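Local coordinates for protein techylectin-5A (Tachypleus tridentatus, PDB 1JC9) that serves as a lectin of innate immunity, recognising acetyl group-containing substances on bacteria and erythrocytes and agglutinating these cells, at residues 106-109 with 110-113; 117-120 with 121-125; 125-128 with 129-132; 182-185 with 186-189. All coordinates share one frame; numbering follows the deposited sequence.

Contact 1: 106-109 with 110-113; sequences YKPW and KNYK
At the carbonyl of P108, the N-cap position of helix 109-114, Y112 N donates to P108 O at 3.3 Å, and the amide of N111 adds a weak bond to the same oxygen. The next rung follows, K113 N donating to W109 O at 2.8 Å. Around this first turn the side chain of N111 folds back over the incoming chain. Its CG stands anti to its own carbonyl carbon (chi1 -69°), which carries the amide toward K107 and P108: N111 ND2 lies 3.0 Å from P108 CD and equally near CG of the same ring, a tight fit. K107 crosses N111 at about a right angle, with CB of K107 3.7 Å from CB of N111 and CD over the amide carbon. Y112 meets the loop with the rim of its ring: the carbonyl O of K107 sits in the ring plane, 3.5 Å from Y112 CE2, a favourable place for an oxygen because it faces the positively polarised ring hydrogens. The hydroxyl of Y112 is hydrogen-bonded to the carbonyl of F105, which fixes the far end of the ring, while the K107 oxygen merely borders its edge. W109 and K113 lead away from the turn, and both reach E165, W109 through NE1 and K113 through a salt bridge. The short helix thus follows the loop after strand 89-95, with W109 packed against Y169 and H199 and with Y112 meeting F116 and W124 edge-to-face beside the small strands 116-117 and 123-124.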
loop_
_atom_site.group_PDB
_atom_site.type_symbol
_atom_site.label_atom_id
_atom_site.label_comp_id
_atom_site.label_asym_id
_atom_site.label_seq_id
_atom_site.Cartn_x
_atom_site.Cartn_y
_atom_site.Cartn_z
ATOM N N TYR A 106 4.589 12.894 1.469
ATOM C CA TYR A 106 3.801 14.045 1.052
ATOM C C TYR A 106 4.340 14.454 -0.319
ATOM O O TYR A 106 5.001 15.483 -0.450
ATOM C CB TYR A 106 3.990 15.181 2.060
ATOM C CG TYR A 106 3.090 16.374 1.845
ATOM C CD1 TYR A 106 1.711 16.266 2.004
ATOM C CD2 TYR A 106 3.617 17.616 1.491
ATOM C CE1 TYR A 106 0.877 17.363 1.820
ATOM C CE2 TYR A 106 2.785 18.724 1.301
ATOM C CZ TYR A 106 1.416 18.585 1.468
ATOM O OH TYR A 106 0.580 19.660 1.271
ATOM N N LYS A 107 4.066 13.641 -1.338
ATOM C CA LYS A 107 4.564 13.911 -2.685
ATOM C C LYS A 107 3.462 14.025 -3.727
ATOM O O LYS A 107 2.349 13.559 -3.515
ATOM C CB LYS A 107 5.540 12.809 -3.112
ATOM C CG LYS A 107 6.774 12.669 -2.229
ATOM C CD LYS A 107 7.816 11.790 -2.907
ATOM C CE LYS A 107 9.002 11.495 -2.000
ATOM N NZ LYS A 107 9.605 12.742 -1.455
ATOM N N PRO A 108 3.768 14.637 -4.883
ATOM C CA PRO A 108 2.810 14.821 -5.978
ATOM C C PRO A 108 2.544 13.583 -6.833
ATOM O O PRO A 108 3.205 12.555 -6.693
ATOM C CB PRO A 108 3.436 15.948 -6.790
ATOM C CG PRO A 108 4.892 15.642 -6.661
ATOM C CD PRO A 108 5.030 15.341 -5.179
ATOM N N TRP A 109 1.568 13.718 -7.727
ATOM C CA TRP A 109 1.135 12.661 -8.637
ATOM C C TRP A 109 2.262 11.929 -9.358
ATOM O O TRP A 109 2.274 10.695 -9.414
ATOM C CB TRP A 109 0.164 13.249 -9.665
ATOM C CG TRP A 109 -0.488 12.242 -10.567
ATOM C CD1 TRP A 109 -0.041 11.818 -11.788
ATOM C CD2 TRP A 109 -1.722 11.554 -10.331
ATOM N NE1 TRP A 109 -0.925 10.915 -12.328
ATOM C CE2 TRP A 109 -1.965 10.734 -11.455
ATOM C CE3 TRP A 109 -2.649 11.554 -9.278
ATOM C CZ2 TRP A 109 -3.099 9.920 -11.557
ATOM C CZ3 TRP A 109 -3.775 10.746 -9.380
ATOM C CH2 TRP A 109 -3.989 9.941 -10.512
ATOM N N LYS A 110 3.208 12.679 -9.914
ATOM C CA LYS A 110 4.315 12.063 -10.637
ATOM C C LYS A 110 5.098 11.060 -9.790
ATOM O O LYS A 110 5.470 9.985 -10.268
ATOM C CB LYS A 110 5.275 13.131 -11.166
ATOM C CG LYS A 110 6.446 12.540 -11.947
ATOM C CD LYS A 110 7.362 13.607 -12.521
ATOM C CE LYS A 110 8.490 12.968 -13.319
ATOM N NZ LYS A 110 9.388 13.984 -13.930
ATOM N N ASN A 111 5.357 11.410 -8.536
ATOM C CA ASN A 111 6.104 10.528 -7.648
ATOM C C ASN A 111 5.326 9.259 -7.321
ATOM O O ASN A 111 5.894 8.165 -7.275
ATOM C CB ASN A 111 6.468 11.271 -6.361
ATOM C CG ASN A 111 7.499 12.359 -6.597
ATOM O OD1 ASN A 111 8.650 12.075 -6.938
ATOM N ND2 ASN A 111 7.092 13.609 -6.428
ATOM N N TYR A 112 4.024 9.401 -7.095
ATOM C CA TYR A 112 3.197 8.245 -6.790
ATOM C C TYR A 112 3.007 7.371 -8.020
ATOM O O TYR A 112 2.813 6.159 -7.912
ATOM C CB TYR A 112 1.853 8.698 -6.221
ATOM C CG TYR A 112 1.893 8.825 -4.718
ATOM C CD1 TYR A 112 1.821 7.693 -3.909
ATOM C CD2 TYR A 112 2.073 10.064 -4.104
ATOM C CE1 TYR A 112 1.930 7.784 -2.521
ATOM C CE2 TYR A 112 2.187 10.169 -2.708
ATOM C CZ TYR A 112 2.116 9.022 -1.928
ATOM O OH TYR A 112 2.246 9.103 -0.554
ATOM N N LYS A 113 3.075 7.992 -9.190
ATOM C CA LYS A 113 2.930 7.276 -10.452
ATOM C C LYS A 113 4.152 6.392 -10.711
ATOM O O LYS A 113 4.019 5.219 -11.076
ATOM C CB LYS A 113 2.764 8.285 -11.598
ATOM C CG LYS A 113 2.991 7.716 -12.998
ATOM C CD LYS A 113 2.953 8.829 -14.034
ATOM C CE LYS A 113 3.375 8.341 -15.419
ATOM N NZ LYS A 113 2.405 7.375 -15.997
#

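Contact 2: 117-120 with 121-125; sequences GNIE and KDFWL
I119 lies over one face of the F123 ring: its CA is 3.9 Å from the ring centroid and 17° off the normal, a CH-pi contact displaced toward the rim. The CG2 branch of I119 adds an apolar touch, 4.2 Å from F123 CD2. F123 reaches beneath the turn because its CG stands between its backbone N and carbonyl carbon (chi1 73°). Above the ring, residues 118-121 form a type I beta turn, closed by K121 N to N118 O at 2.8 Å. The N118 side chain, CG anti to its backbone N (chi1 -176°), curls over the same turn as an Asx turn, its OD1 accepting from E120 N at 2.7 Å in the plane of the amide. Beside the turn a water bridges the two arms, donating to D122 O at 2.7 Å and accepting from N118 N. Further out, R94 of strand 89-95 binds the carbonyls of both I119 and K121 through NH1, and D122 is held by N100. The connection between strands 116-117 and 123-124 therefore combines polar closure with an aromatic floor: hydrogen bonds set the turn, the F123 ring supports it by dispersion, and the cationic R94 probably offsets the negative ends of two turn carbonyls.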
loop_
_atom_site.group_PDB
_atom_site.type_symbol
_atom_site.label_atom_id
_atom_site.label_comp_id
_atom_site.label_asym_id
_atom_site.label_seq_id
_atom_site.Cartn_x
_atom_site.Cartn_y
_atom_site.Cartn_z
ATOM N N GLY A 117 11.430 5.799 -2.914
ATOM C CA GLY A 117 11.912 5.128 -1.721
ATOM C C GLY A 117 12.719 3.878 -2.021
ATOM O O GLY A 117 12.825 3.455 -3.174
ATOM N N ASN A 118 13.286 3.287 -0.973
ATOM C CA ASN A 118 14.097 2.076 -1.082
ATOM C C ASN A 118 13.256 0.869 -0.670
ATOM O O ASN A 118 12.706 0.840 0.433
ATOM C CB ASN A 118 15.319 2.199 -0.163
ATOM C CG ASN A 118 16.264 1.021 -0.281
ATOM O OD1 ASN A 118 15.881 -0.132 -0.071
ATOM N ND2 ASN A 118 17.518 1.309 -0.613
ATOM N N ILE A 119 13.167 -0.131 -1.542
ATOM C CA ILE A 119 12.358 -1.316 -1.254
ATOM C C ILE A 119 12.726 -2.070 0.026
ATOM O O ILE A 119 11.979 -2.943 0.468
ATOM C CB ILE A 119 12.377 -2.315 -2.431
ATOM C CG1 ILE A 119 13.807 -2.771 -2.708
ATOM C CG2 ILE A 119 11.764 -1.669 -3.667
ATOM C CD1 ILE A 119 13.892 -3.910 -3.683
ATOM N N GLU A 120 13.866 -1.744 0.625
ATOM C CA GLU A 120 14.269 -2.408 1.862
ATOM C C GLU A 120 13.931 -1.554 3.084
ATOM O O GLU A 120 14.078 -1.996 4.223
ATOM C CB GLU A 120 15.768 -2.728 1.840
ATOM C CG GLU A 120 16.144 -3.795 0.821
ATOM C CD GLU A 120 17.600 -4.208 0.910
ATOM O OE1 GLU A 120 18.002 -4.753 1.959
ATOM O OE2 GLU A 120 18.345 -3.987 -0.068
ATOM N N LYS A 121 13.475 -0.332 2.836
ATOM C CA LYS A 121 13.093 0.587 3.902
ATOM C C LYS A 121 11.671 1.056 3.630
ATOM O O LYS A 121 10.813 0.232 3.310
ATOM C CB LYS A 121 14.071 1.758 3.946
ATOM C CG LYS A 121 15.478 1.299 4.305
ATOM C CD LYS A 121 16.484 2.431 4.327
ATOM C CE LYS A 121 17.849 1.914 4.769
ATOM N NZ LYS A 121 18.890 2.985 4.741
ATOM N N ASP A 122 11.403 2.353 3.755
ATOM C CA ASP A 122 10.054 2.850 3.486
ATOM C C ASP A 122 9.929 3.274 2.024
ATOM O O ASP A 122 10.811 3.942 1.483
ATOM C CB ASP A 122 9.686 3.998 4.442
ATOM C CG ASP A 122 10.785 5.048 4.579
ATOM O OD1 ASP A 122 11.956 4.763 4.254
ATOM O OD2 ASP A 122 10.469 6.166 5.041
ATOM N N PHE A 123 8.835 2.873 1.378
ATOM C CA PHE A 123 8.651 3.186 -0.036
ATOM C C PHE A 123 7.220 2.975 -0.524
ATOM O O PHE A 123 6.366 2.467 0.199
ATOM C CB PHE A 123 9.551 2.283 -0.879
ATOM C CG PHE A 123 9.072 0.852 -0.938
ATOM C CD1 PHE A 123 9.171 0.022 0.178
ATOM C CD2 PHE A 123 8.452 0.358 -2.086
ATOM C CE1 PHE A 123 8.658 -1.277 0.155
ATOM C CE2 PHE A 123 7.933 -0.941 -2.122
ATOM C CZ PHE A 123 8.034 -1.759 -1.001
ATOM N N TRP A 124 6.996 3.378 -1.774
ATOM C CA TRP A 124 5.730 3.210 -2.477
ATOM C C TRP A 124 6.206 2.686 -3.824
ATOM O O TRP A 124 6.958 3.364 -4.520
ATOM C CB TRP A 124 4.998 4.541 -2.665
ATOM C CG TRP A 124 3.730 4.386 -3.473
ATOM C CD1 TRP A 124 3.539 4.736 -4.782
ATOM C CD2 TRP A 124 2.490 3.823 -3.024
ATOM N NE1 TRP A 124 2.253 4.427 -5.173
ATOM C CE2 TRP A 124 1.590 3.865 -4.113
ATOM C CE3 TRP A 124 2.050 3.286 -1.805
ATOM C CZ2 TRP A 124 0.276 3.394 -4.019
ATOM C CZ3 TRP A 124 0.742 2.818 -1.714
ATOM C CH2 TRP A 124 -0.127 2.876 -2.817
ATOM N N LEU A 125 5.783 1.479 -4.187
ATOM C CA LEU A 125 6.232 0.864 -5.430
ATOM C C LEU A 125 5.979 1.661 -6.706
ATOM O O LEU A 125 6.808 1.651 -7.611
ATOM C CB LEU A 125 5.621 -0.538 -5.570
ATOM C CG LEU A 125 6.222 -1.422 -6.666
ATOM C CD1 LEU A 125 7.688 -1.712 -6.341
ATOM C CD2 LEU A 125 5.436 -2.721 -6.770
HETATM O O HOH W 1 13.275 5.018 1.462
#

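Contact 3: 125-128 with 129-132; sequences LGND and RIFA
The guanidinium of R129 meets the L125 carbonyl at its edge: NH1 donates to L125 O at 3.1 Å, the oxygen 18° out of the guanidinium plane while the nitrogen lies in the carbonyl plane. The F131 ring likewise has D128 O near its plane, though at 4.0 Å from CD2 this is a loose approach. R129 gets there with CG anti to its carbonyl carbon (chi1 -74°) and a chain extended as far as NE, which runs back along the start of the helix and crosses L125 at about a right angle; R129 CB is 4.1 Å from L125 CG. G126 is the N-cap of helix 127-136, entered at a positive phi of 122° where a side chain would be jammed against the preceding carbonyl. From there the alpha-helical ladder runs regularly, I130 N to G126 O at 2.8 Å, then F131 N to N127 O and A132 N to D128 O. R129 thus takes up a carbonyl lying just ahead of the ladder. The CG1 branch of I130 lies 3.1 Å from G126 O and touches L125 CB, ahead of the helix, at 4.3 Å; the side chain runs alongside N127, both pointing the same way. The carboxylate of D128 turns outward from the turn to the Y169 hydroxyl and to a salt bridge with K113.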
loop_
_atom_site.group_PDB
_atom_site.type_symbol
_atom_site.label_atom_id
_atom_site.label_comp_id
_atom_site.label_asym_id
_atom_site.label_seq_id
_atom_site.Cartn_x
_atom_site.Cartn_y
_atom_site.Cartn_z
ATOM N N LEU A 125 5.783 1.479 -4.187
ATOM C CA LEU A 125 6.232 0.864 -5.430
ATOM C C LEU A 125 5.979 1.661 -6.706
ATOM O O LEU A 125 6.808 1.651 -7.611
ATOM C CB LEU A 125 5.621 -0.538 -5.570
ATOM C CG LEU A 125 6.222 -1.422 -6.666
ATOM C CD1 LEU A 125 7.688 -1.712 -6.341
ATOM C CD2 LEU A 125 5.436 -2.721 -6.770
ATOM N N GLY A 126 4.842 2.346 -6.787
ATOM C CA GLY A 126 4.522 3.108 -7.989
ATOM C C GLY A 126 3.210 2.609 -8.564
ATOM O O GLY A 126 3.035 1.406 -8.752
ATOM N N ASN A 127 2.284 3.517 -8.854
ATOM C CA ASN A 127 0.983 3.106 -9.368
ATOM C C ASN A 127 1.015 2.381 -10.712
ATOM O O ASN A 127 0.245 1.438 -10.918
ATOM C CB ASN A 127 0.027 4.304 -9.414
ATOM C CG ASN A 127 -0.282 4.851 -8.026
ATOM O OD1 ASN A 127 -0.193 4.131 -7.027
ATOM N ND2 ASN A 127 -0.665 6.121 -7.956
ATOM N N ASP A 128 1.893 2.788 -11.626
ATOM C CA ASP A 128 1.962 2.093 -12.912
ATOM C C ASP A 128 2.429 0.659 -12.680
ATOM O O ASP A 128 1.992 -0.264 -13.364
ATOM C CB ASP A 128 2.925 2.786 -13.885
ATOM C CG ASP A 128 2.349 4.059 -14.478
ATOM O OD1 ASP A 128 1.107 4.214 -14.503
ATOM O OD2 ASP A 128 3.141 4.903 -14.941
ATOM N N ARG A 129 3.315 0.471 -11.707
ATOM C CA ARG A 129 3.813 -0.867 -11.401
ATOM C C ARG A 129 2.759 -1.688 -10.675
ATOM O O ARG A 129 2.625 -2.886 -10.908
ATOM C CB ARG A 129 5.081 -0.782 -10.554
ATOM C CG ARG A 129 6.308 -0.353 -11.328
ATOM C CD ARG A 129 7.367 0.097 -10.358
ATOM N NE ARG A 129 8.634 0.440 -10.995
ATOM C CZ ARG A 129 9.645 1.014 -10.347
ATOM N NH1 ARG A 129 9.525 1.306 -9.052
ATOM N NH2 ARG A 129 10.769 1.292 -10.980
ATOM N N ILE A 130 2.007 -1.040 -9.792
ATOM C CA ILE A 130 0.960 -1.732 -9.053
ATOM C C ILE A 130 -0.145 -2.141 -10.028
ATOM O O ILE A 130 -0.723 -3.227 -9.913
ATOM C CB ILE A 130 0.401 -0.837 -7.924
ATOM C CG1 ILE A 130 1.506 -0.585 -6.890
ATOM C CG2 ILE A 130 -0.813 -1.495 -7.277
ATOM C CD1 ILE A 130 1.135 0.389 -5.783
ATOM N N PHE A 131 -0.440 -1.271 -10.989
ATOM C CA PHE A 131 -1.443 -1.583 -12.006
ATOM C C PHE A 131 -0.973 -2.817 -12.789
ATOM O O PHE A 131 -1.732 -3.766 -12.991
ATOM C CB PHE A 131 -1.607 -0.408 -12.980
ATOM C CG PHE A 131 -2.219 -0.797 -14.301
ATOM C CD1 PHE A 131 -3.588 -1.026 -14.413
ATOM C CD2 PHE A 131 -1.413 -0.974 -15.423
ATOM C CE1 PHE A 131 -4.149 -1.425 -15.622
ATOM C CE2 PHE A 131 -1.958 -1.374 -16.640
ATOM C CZ PHE A 131 -3.333 -1.603 -16.743
ATOM N N ALA A 132 0.286 -2.794 -13.221
ATOM C CA ALA A 132 0.861 -3.894 -13.995
ATOM C C ALA A 132 0.807 -5.227 -13.255
ATOM O O ALA A 132 0.444 -6.250 -13.835
ATOM C CB ALA A 132 2.307 -3.569 -14.376
#

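Contact 4: 182-185 with 186-189; sequences NSFG and RHNG. With NAG (2-acetamido-2-deoxy-beta-D-glucopyranose), chain B.
R186 reaches the bound N-acetylglucosamine through its guanidinium: NH2 donates to O1 of the sugar at 3.0 Å, and NH1 adds a weak bond to the same oxygen, which lies at the edge of the group, near its plane. The chain arrives there with CG anti to the backbone N and a bend at chi3 (78°). Behind it the backbone is wound into a short 3-10 segment. H187 N donates to F184 O at 2.9 Å and N188 N to G185 O at 3.1 Å, while N182 OD1 receives G185 N at 3.0 Å in an Asx motif that starts the turn. A water accepts from R186 N and donates to N182 O, tying the arginine's backbone to the same asparagine. The carbonyls of S183 and F184 lie in the plane of the H187 ring, at its edge; H187 CD2 is 3.7 Å from S183 O. ND1 of H187 binds the W215 carbonyl, and F184 packs edge-to-face on F143 and Y157. Y248, Y236, C219 and H220 complete the polar grip on the sugar. R186, experimentally implicated in ligand binding, has only long, weak ion pairs with E221 and D217, which would probably still favour a charged guanidinium, suited to donating to a neutral sugar oxygen.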
loop_
_atom_site.group_PDB
_atom_site.type_symbol
_atom_site.label_atom_id
_atom_site.label_comp_id
_atom_site.label_asym_id
_atom_site.label_seq_id
_atom_site.Cartn_x
_atom_site.Cartn_y
_atom_site.Cartn_z
ATOM N N ASN A 182 -12.226 -3.450 9.394
ATOM C CA ASN A 182 -12.358 -3.095 7.988
ATOM C C ASN A 182 -12.309 -1.590 7.729
ATOM O O ASN A 182 -13.346 -0.955 7.560
ATOM C CB ASN A 182 -13.671 -3.667 7.454
ATOM C CG ASN A 182 -13.812 -3.510 5.957
ATOM O OD1 ASN A 182 -12.915 -3.003 5.283
ATOM N ND2 ASN A 182 -14.944 -3.952 5.424
ATOM N N SER A 183 -11.108 -1.019 7.679
ATOM C CA SER A 183 -10.982 0.416 7.439
ATOM C C SER A 183 -10.525 0.784 6.024
ATOM O O SER A 183 -10.295 1.957 5.736
ATOM C CB SER A 183 -10.035 1.047 8.463
ATOM O OG SER A 183 -10.571 0.954 9.777
ATOM N N PHE A 184 -10.392 -0.205 5.145
ATOM C CA PHE A 184 -9.985 0.058 3.761
ATOM C C PHE A 184 -11.210 -0.096 2.859
ATOM O O PHE A 184 -11.275 0.461 1.759
ATOM C CB PHE A 184 -8.894 -0.935 3.331
ATOM C CG PHE A 184 -8.209 -0.584 2.031
ATOM C CD1 PHE A 184 -7.638 0.671 1.840
ATOM C CD2 PHE A 184 -8.076 -1.535 1.023
ATOM C CE1 PHE A 184 -6.940 0.973 0.669
ATOM C CE2 PHE A 184 -7.376 -1.244 -0.154
ATOM C CZ PHE A 184 -6.806 0.012 -0.328
ATOM N N GLY A 185 -12.190 -0.846 3.352
ATOM C CA GLY A 185 -13.402 -1.100 2.592
ATOM C C GLY A 185 -14.104 0.113 2.012
ATOM O O GLY A 185 -14.548 0.078 0.865
ATOM N N ARG A 186 -14.207 1.189 2.785
ATOM C CA ARG A 186 -14.900 2.378 2.304
ATOM C C ARG A 186 -14.222 3.035 1.107
ATOM O O ARG A 186 -14.834 3.832 0.395
ATOM C CB ARG A 186 -15.049 3.406 3.431
ATOM C CG ARG A 186 -16.142 4.438 3.166
ATOM C CD ARG A 186 -16.408 5.327 4.378
ATOM N NE ARG A 186 -15.405 6.376 4.551
ATOM C CZ ARG A 186 -15.413 7.255 5.551
ATOM N NH1 ARG A 186 -16.369 7.211 6.471
ATOM N NH2 ARG A 186 -14.475 8.190 5.627
ATOM N N HIS A 187 -12.964 2.692 0.874
ATOM C CA HIS A 187 -12.212 3.279 -0.230
ATOM C C HIS A 187 -12.452 2.606 -1.576
ATOM O O HIS A 187 -12.076 3.137 -2.620
ATOM C CB HIS A 187 -10.726 3.275 0.135
ATOM C CG HIS A 187 -10.409 4.161 1.298
ATOM N ND1 HIS A 187 -10.198 5.518 1.161
ATOM C CD2 HIS A 187 -10.366 3.905 2.627
ATOM C CE1 HIS A 187 -10.041 6.058 2.357
ATOM N NE2 HIS A 187 -10.140 5.101 3.263
ATOM N N ASN A 188 -13.096 1.447 -1.555
ATOM C CA ASN A 188 -13.382 0.722 -2.783
ATOM C C ASN A 188 -14.086 1.631 -3.791
ATOM O O ASN A 188 -14.972 2.396 -3.422
ATOM C CB ASN A 188 -14.254 -0.505 -2.465
ATOM C CG ASN A 188 -14.593 -1.326 -3.700
ATOM O OD1 ASN A 188 -13.758 -1.528 -4.582
ATOM N ND2 ASN A 188 -15.821 -1.821 -3.757
ATOM N N GLY A 189 -13.671 1.552 -5.056
ATOM C CA GLY A 189 -14.282 2.348 -6.106
ATOM C C GLY A 189 -13.942 3.828 -6.180
ATOM O O GLY A 189 -14.643 4.584 -6.841
HETATM C C1 NAG B . -15.137 10.587 8.860
HETATM C C2 NAG B . -14.332 11.868 8.338
HETATM C C3 NAG B . -15.079 13.158 8.850
HETATM C C4 NAG B . -16.448 13.130 8.209
HETATM C C5 NAG B . -17.191 11.829 8.684
HETATM C C6 NAG B . -18.582 11.708 8.054
HETATM C C7 NAG B . -11.955 11.647 7.970
HETATM C C8 NAG B . -10.532 11.603 8.435
HETATM N N2 NAG B . -12.969 11.836 8.889
HETATM O O1 NAG B . -14.535 9.320 8.444
HETATM O O3 NAG B . -14.414 14.341 8.409
HETATM O O4 NAG B . -17.214 14.316 8.628
HETATM O O5 NAG B . -16.481 10.605 8.321
HETATM O O6 NAG B . -19.091 10.455 8.609
HETATM O O7 NAG B . -12.169 11.508 6.740
HETATM O O HOH W 2 -13.840 1.098 5.657
#

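Overall arrangement
Contacts 1, 2 and 3 form one neighbourhood, whereas contact 4 stands apart, its nearest atoms about 8 to 12 Å from theirs. Contact 3 is the buried one; the other three are partly buried, and contact 2 has the most exposed residues. Strand 123-124 runs through L125, shared by contacts 2 and 3, into helix 127-136, and W124 CZ2 packs 3.6 Å from I130 CD1. Helix 109-114 meets that helix through a probable hydrogen bond from N127 N to Y112 O, 2.9 Å. Contacts 1 and 3 are both helix starts, contact 2 a beta turn over an aromatic ring, and only contact 4 touches the sugar, through R186.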